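Local coordinates for kinesin-like protein KAR3 (Saccharomyces cerevisiae, PDB 1F9V) that hydrolyses ATP through its kinesin motor domain and, as a kinesin-like motor, probably uses that energy to move along microtubules, at residues C135-I140 and S219-H224; N85-A90 and Y304-D309. The protein carries 2 engineered substitutions. All coordinates share one frame; numbering follows the deposited sequence.

Contact 1 (C135-I140 and S219-H224); sequences CEFIEI and SIFIIH
The edge of the Phe221 ring juts at the face of Phe137, with Phe221 CD2 3.7 Å from Phe137 CG and the planes at 58°. This edge-to-face pair sits on neighbouring antiparallel strands of the central motor-domain sheet. Phe137 holds CG anti to its backbone N (chi1 -162°), which places the ring beside Phe221. Cys135 fills the hollow beside Phe221: its SG lies 4.1 Å from Phe221 CZ, an oblique sulfur-aromatic contact. Helix 192-199 covers all three. Farther along the same face, water 1 joins Ser219 OG to Glu139 OE1.

The other face carries isoleucines and, at one end, the Glu136-His224 pair. Ile220 CD1 is a bump met by Ile140 CD1 at 3.7 Å, while Ile138 CG1 crosses Ile220 near CB, at 4.0 Å. Helix 297-306 lies over these isoleucines.

Four backbone bonds tie Glu136 to Ile222 and Ile138 to Ile220. Glu136 bends at chi2 (90°) and brings OE1 within 2.6 Å of His224 NE2. The bond uses the syn lone pair of OE1 and lies near the imidazole plane. Ser183 takes OE2 and Thr239 takes His224 ND1. With both groups held at two points, the carboxylate would probably favour a protonated, positively charged imidazole.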
loop_
_atom_site.group_PDB
_atom_site.type_symbol
_atom_site.label_atom_id
_atom_site.label_comp_id
_atom_site.label_asym_id
_atom_site.label_seq_id
_atom_site.Cartn_x
_atom_site.Cartn_y
_atom_site.Cartn_z
ATOM N N CYS A 135 7.185 -0.625 -16.370
ATOM C CA CYS A 135 6.365 -1.170 -15.298
ATOM C C CYS A 135 5.828 -2.566 -15.542
ATOM O O CYS A 135 5.851 -3.079 -16.662
ATOM C CB CYS A 135 5.179 -0.231 -15.049
ATOM S SG CYS A 135 3.975 -0.160 -16.422
ATOM N N GLU A 136 5.338 -3.169 -14.465
ATOM C CA GLU A 136 4.719 -4.481 -14.500
ATOM C C GLU A 136 3.490 -4.352 -13.608
ATOM O O GLU A 136 3.467 -3.521 -12.693
ATOM C CB GLU A 136 5.643 -5.556 -13.922
ATOM C CG GLU A 136 6.929 -5.780 -14.701
ATOM C CD GLU A 136 8.053 -4.896 -14.210
ATOM O OE1 GLU A 136 8.242 -4.812 -12.979
ATOM O OE2 GLU A 136 8.747 -4.279 -15.045
ATOM N N PHE A 137 2.474 -5.153 -13.890
ATOM C CA PHE A 137 1.248 -5.157 -13.096
ATOM C C PHE A 137 0.894 -6.620 -12.891
ATOM O O PHE A 137 0.478 -7.315 -13.828
ATOM C CB PHE A 137 0.116 -4.420 -13.830
ATOM C CG PHE A 137 -1.034 -4.014 -12.938
ATOM C CD1 PHE A 137 -0.935 -4.089 -11.550
ATOM C CD2 PHE A 137 -2.221 -3.562 -13.497
ATOM C CE1 PHE A 137 -2.007 -3.717 -10.733
ATOM C CE2 PHE A 137 -3.294 -3.189 -12.691
ATOM C CZ PHE A 137 -3.183 -3.269 -11.306
ATOM N N ILE A 138 1.082 -7.088 -11.663
ATOM C CA ILE A 138 0.811 -8.474 -11.337
ATOM C C ILE A 138 -0.135 -8.581 -10.157
ATOM O O ILE A 138 -0.476 -7.586 -9.520
ATOM C CB ILE A 138 2.121 -9.226 -10.956
ATOM C CG1 ILE A 138 2.707 -8.633 -9.670
ATOM C CG2 ILE A 138 3.147 -9.123 -12.092
ATOM C CD1 ILE A 138 3.812 -9.468 -9.035
ATOM N N GLU A 139 -0.559 -9.804 -9.879
ATOM C CA GLU A 139 -1.402 -10.062 -8.733
ATOM C C GLU A 139 -0.895 -11.351 -8.105
ATOM O O GLU A 139 -0.311 -12.196 -8.785
ATOM C CB GLU A 139 -2.871 -10.216 -9.145
ATOM C CG GLU A 139 -3.292 -11.650 -9.353
ATOM C CD GLU A 139 -4.747 -11.796 -9.747
ATOM O OE1 GLU A 139 -5.503 -10.801 -9.677
ATOM O OE2 GLU A 139 -5.128 -12.920 -10.131
ATOM N N ILE A 140 -1.081 -11.474 -6.798
ATOM C CA ILE A 140 -0.706 -12.681 -6.092
ATOM C C ILE A 140 -2.028 -13.220 -5.566
ATOM O O ILE A 140 -2.731 -12.543 -4.814
ATOM C CB ILE A 140 0.256 -12.400 -4.917
ATOM C CG1 ILE A 140 1.648 -12.054 -5.459
ATOM C CG2 ILE A 140 0.361 -13.634 -4.019
ATOM C CD1 ILE A 140 2.616 -11.564 -4.409
ATOM N N SER A 219 -2.842 -7.011 -5.523
ATOM C CA SER A 219 -2.522 -6.496 -6.845
ATOM C C SER A 219 -1.323 -5.575 -6.655
ATOM O O SER A 219 -1.327 -4.699 -5.787
ATOM C CB SER A 219 -3.724 -5.749 -7.423
ATOM O OG SER A 219 -4.829 -6.630 -7.532
ATOM N N ILE A 220 -0.288 -5.778 -7.461
ATOM C CA ILE A 220 0.934 -4.997 -7.323
ATOM C C ILE A 220 1.369 -4.294 -8.604
ATOM O O ILE A 220 1.642 -4.942 -9.612
ATOM C CB ILE A 220 2.093 -5.912 -6.830
ATOM C CG1 ILE A 220 1.639 -6.688 -5.591
ATOM C CG2 ILE A 220 3.327 -5.087 -6.510
ATOM C CD1 ILE A 220 1.900 -8.169 -5.657
ATOM N N PHE A 221 1.418 -2.965 -8.558
ATOM C CA PHE A 221 1.847 -2.165 -9.702
ATOM C C PHE A 221 3.306 -1.791 -9.430
ATOM O O PHE A 221 3.615 -1.043 -8.501
ATOM C CB PHE A 221 0.970 -0.911 -9.827
ATOM C CG PHE A 221 1.021 -0.261 -11.181
ATOM C CD1 PHE A 221 2.036 0.632 -11.496
ATOM C CD2 PHE A 221 0.053 -0.542 -12.143
ATOM C CE1 PHE A 221 2.091 1.240 -12.753
ATOM C CE2 PHE A 221 0.099 0.061 -13.404
ATOM C CZ PHE A 221 1.125 0.953 -13.705
ATOM N N ILE A 222 4.207 -2.329 -10.246
ATOM C CA ILE A 222 5.632 -2.083 -10.073
ATOM C C ILE A 222 6.156 -1.113 -11.114
ATOM O O ILE A 222 5.934 -1.296 -12.310
ATOM C CB ILE A 222 6.431 -3.412 -10.153
ATOM C CG1 ILE A 222 5.865 -4.417 -9.143
ATOM C CG2 ILE A 222 7.902 -3.154 -9.881
ATOM C CD1 ILE A 222 6.423 -5.831 -9.267
ATOM N N ILE A 223 6.851 -0.085 -10.644
ATOM C CA ILE A 223 7.417 0.945 -11.505
ATOM C C ILE A 223 8.922 1.045 -11.280
ATOM O O ILE A 223 9.381 1.130 -10.140
ATOM C CB ILE A 223 6.808 2.331 -11.189
ATOM C CG1 ILE A 223 5.308 2.329 -11.500
ATOM C CG2 ILE A 223 7.544 3.416 -11.970
ATOM C CD1 ILE A 223 4.515 3.362 -10.715
ATOM N N HIS A 224 9.688 1.036 -12.367
ATOM C CA HIS A 224 11.139 1.159 -12.266
ATOM C C HIS A 224 11.562 2.486 -12.891
ATOM O O HIS A 224 11.160 2.810 -14.009
ATOM C CB HIS A 224 11.818 -0.008 -12.984
ATOM C CG HIS A 224 11.270 -1.348 -12.601
ATOM N ND1 HIS A 224 11.574 -1.961 -11.405
ATOM C CD2 HIS A 224 10.425 -2.183 -13.249
ATOM C CE1 HIS A 224 10.942 -3.119 -11.334
ATOM N NE2 HIS A 224 10.239 -3.278 -12.439
HETATM O O HOH W 1 -6.211 -8.319 -9.181
#

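Contact 2 (N85-A90 and Y304-D309); sequences NVCIFA and YSLTGD
Asn85 gives its side-chain amide to the last, weakly bonded turn of helix 297-306, where ND2 bonds to Tyr304 O at 3.1 Å. The contact lays this turn against strand 86-91 of the P-loop NTPase core, the strand that leads into the nucleotide-binding P-loop. The bond is bent, 142° at the hydrogen, and the amide N stands above the carbonyl plane of Tyr304. Asn85 CB also packs on Ser305 OG at 3.6 Å.

Further along the strand, Cys87 SG lies 3.7 Å from Ser305 CB. Leu306 reaches in with one methyl, CD2, which sits 3.9 Å from Cys87 SG. The same methyl meets the rim of the Phe89 ring, 4.0 Å from CE2 and near the ring plane. Cys87 and Phe89 thus present a sulfur and a ring edge to one branch of Leu306.

The second shell holds the Asn85 amide and the strand. Asn85 OD1 accepts a bond from the backbone N of Thr239, so both ends of the amide are held. An alanine at Asn85 would probably leave Tyr304 O without this donor and Thr239 N without its acceptor. Backbone bonds from Asn85 and Cys87 run to strand 311-318, which follows the helix. As a separate neighbour, His169 stacks edge-to-face with Tyr304. Water 2 accepts from Asn85 N and donates to Asp309 OD2, at 2.6 Å from that oxygen.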
loop_
_atom_site.group_PDB
_atom_site.type_symbol
_atom_site.label_atom_id
_atom_site.label_comp_id
_atom_site.label_asym_id
_atom_site.label_seq_id
_atom_site.Cartn_x
_atom_site.Cartn_y
_atom_site.Cartn_z
ATOM N N ASN A 85 13.894 2.888 -3.051
ATOM C CA ASN A 85 12.839 1.969 -3.420
ATOM C C ASN A 85 11.673 2.404 -2.541
ATOM O O ASN A 85 11.879 2.853 -1.407
ATOM C CB ASN A 85 13.215 0.534 -3.088
ATOM C CG ASN A 85 14.258 -0.022 -4.033
ATOM O OD1 ASN A 85 14.366 0.403 -5.185
ATOM N ND2 ASN A 85 15.031 -0.979 -3.546
ATOM N N VAL A 86 10.463 2.257 -3.059
ATOM C CA VAL A 86 9.281 2.681 -2.327
ATOM C C VAL A 86 8.194 1.626 -2.361
ATOM O O VAL A 86 7.962 0.999 -3.391
ATOM C CB VAL A 86 8.720 3.998 -2.942
ATOM C CG1 VAL A 86 7.318 4.291 -2.405
ATOM C CG2 VAL A 86 9.666 5.140 -2.661
ATOM N N CYS A 87 7.533 1.432 -1.221
ATOM C CA CYS A 87 6.420 0.493 -1.125
ATOM C C CYS A 87 5.240 1.223 -0.496
ATOM O O CYS A 87 5.403 1.936 0.495
ATOM C CB CYS A 87 6.762 -0.713 -0.237
ATOM S SG CYS A 87 7.741 -2.012 -1.021
ATOM N N ILE A 88 4.063 1.061 -1.090
ATOM C CA ILE A 88 2.845 1.646 -0.542
ATOM C C ILE A 88 1.834 0.511 -0.511
ATOM O O ILE A 88 1.518 -0.073 -1.551
ATOM C CB ILE A 88 2.299 2.797 -1.412
ATOM C CG1 ILE A 88 3.305 3.955 -1.423
ATOM C CG2 ILE A 88 0.944 3.253 -0.860
ATOM C CD1 ILE A 88 2.871 5.166 -2.244
ATOM N N PHE A 89 1.347 0.181 0.683
ATOM C CA PHE A 89 0.378 -0.901 0.824
ATOM C C PHE A 89 -0.989 -0.381 1.275
ATOM O O PHE A 89 -1.094 0.231 2.339
ATOM C CB PHE A 89 0.842 -1.930 1.868
ATOM C CG PHE A 89 2.154 -2.599 1.551
ATOM C CD1 PHE A 89 2.191 -3.761 0.790
ATOM C CD2 PHE A 89 3.344 -2.094 2.065
ATOM C CE1 PHE A 89 3.403 -4.419 0.549
ATOM C CE2 PHE A 89 4.562 -2.741 1.832
ATOM C CZ PHE A 89 4.589 -3.907 1.073
ATOM N N ALA A 90 -2.023 -0.618 0.478
ATOM C CA ALA A 90 -3.373 -0.219 0.869
ATOM C C ALA A 90 -3.946 -1.453 1.567
ATOM O O ALA A 90 -4.070 -2.518 0.955
ATOM C CB ALA A 90 -4.204 0.143 -0.346
ATOM N N TYR A 304 13.809 -6.574 -1.269
ATOM C CA TYR A 304 14.784 -5.517 -1.536
ATOM C C TYR A 304 14.173 -4.108 -1.487
ATOM O O TYR A 304 14.894 -3.120 -1.337
ATOM C CB TYR A 304 15.455 -5.736 -2.898
ATOM C CG TYR A 304 16.418 -6.901 -2.934
ATOM C CD1 TYR A 304 17.173 -7.245 -1.809
ATOM C CD2 TYR A 304 16.578 -7.659 -4.095
ATOM C CE1 TYR A 304 18.068 -8.321 -1.842
ATOM C CE2 TYR A 304 17.469 -8.734 -4.141
ATOM C CZ TYR A 304 18.210 -9.060 -3.011
ATOM O OH TYR A 304 19.093 -10.116 -3.054
ATOM N N SER A 305 12.852 -4.021 -1.626
ATOM C CA SER A 305 12.165 -2.733 -1.586
ATOM C C SER A 305 11.643 -2.462 -0.176
ATOM O O SER A 305 11.018 -1.432 0.080
ATOM C CB SER A 305 11.005 -2.712 -2.590
ATOM O OG SER A 305 11.473 -2.484 -3.912
ATOM N N LEU A 306 11.912 -3.392 0.737
ATOM C CA LEU A 306 11.476 -3.266 2.122
ATOM C C LEU A 306 12.670 -3.087 3.049
ATOM O O LEU A 306 12.518 -2.728 4.209
ATOM C CB LEU A 306 10.698 -4.516 2.540
ATOM C CG LEU A 306 9.292 -4.679 1.956
ATOM C CD1 LEU A 306 8.732 -6.046 2.300
ATOM C CD2 LEU A 306 8.388 -3.584 2.512
ATOM N N THR A 307 13.863 -3.336 2.529
ATOM C CA THR A 307 15.070 -3.227 3.328
ATOM C C THR A 307 15.980 -2.115 2.848
ATOM O O THR A 307 15.679 -1.432 1.873
ATOM C CB THR A 307 15.845 -4.554 3.321
ATOM O OG1 THR A 307 16.060 -4.979 1.970
ATOM C CG2 THR A 307 15.054 -5.626 4.061
ATOM N N GLY A 308 17.104 -1.938 3.532
ATOM C CA GLY A 308 18.026 -0.885 3.153
ATOM C C GLY A 308 17.446 0.459 3.560
ATOM O O GLY A 308 16.913 0.612 4.664
ATOM N N ASP A 309 17.542 1.439 2.673
ATOM C CA ASP A 309 17.008 2.765 2.967
ATOM C C ASP A 309 15.663 2.924 2.267
ATOM O O ASP A 309 15.177 4.039 2.077
ATOM C CB ASP A 309 17.974 3.845 2.485
ATOM C CG ASP A 309 18.603 3.502 1.152
ATOM O OD1 ASP A 309 19.725 3.989 0.890
ATOM O OD2 ASP A 309 17.978 2.746 0.374
HETATM O O HOH W 2 15.976 2.108 -1.106
#

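How the contacts relate
Both contacts belong to the central mixed sheet of the motor domain. Their centres are 13 Å apart and their nearest atoms about 7 Å apart, so they do not touch. Along the chain, 85-90 comes first, then 135-140, 219-224 and 304-309, which nests contact 1 within the loop closed by contact 2. Strand 235-244 lies between them in the sheet, pairing antiparallel with 218-228 and parallel with 86-91. Helix 297-306 spans both: its early residues cover isoleucines of contact 1 and its last turn forms contact 2. Sheet and helix thus join distant parts of the chain into one core of the motor domain.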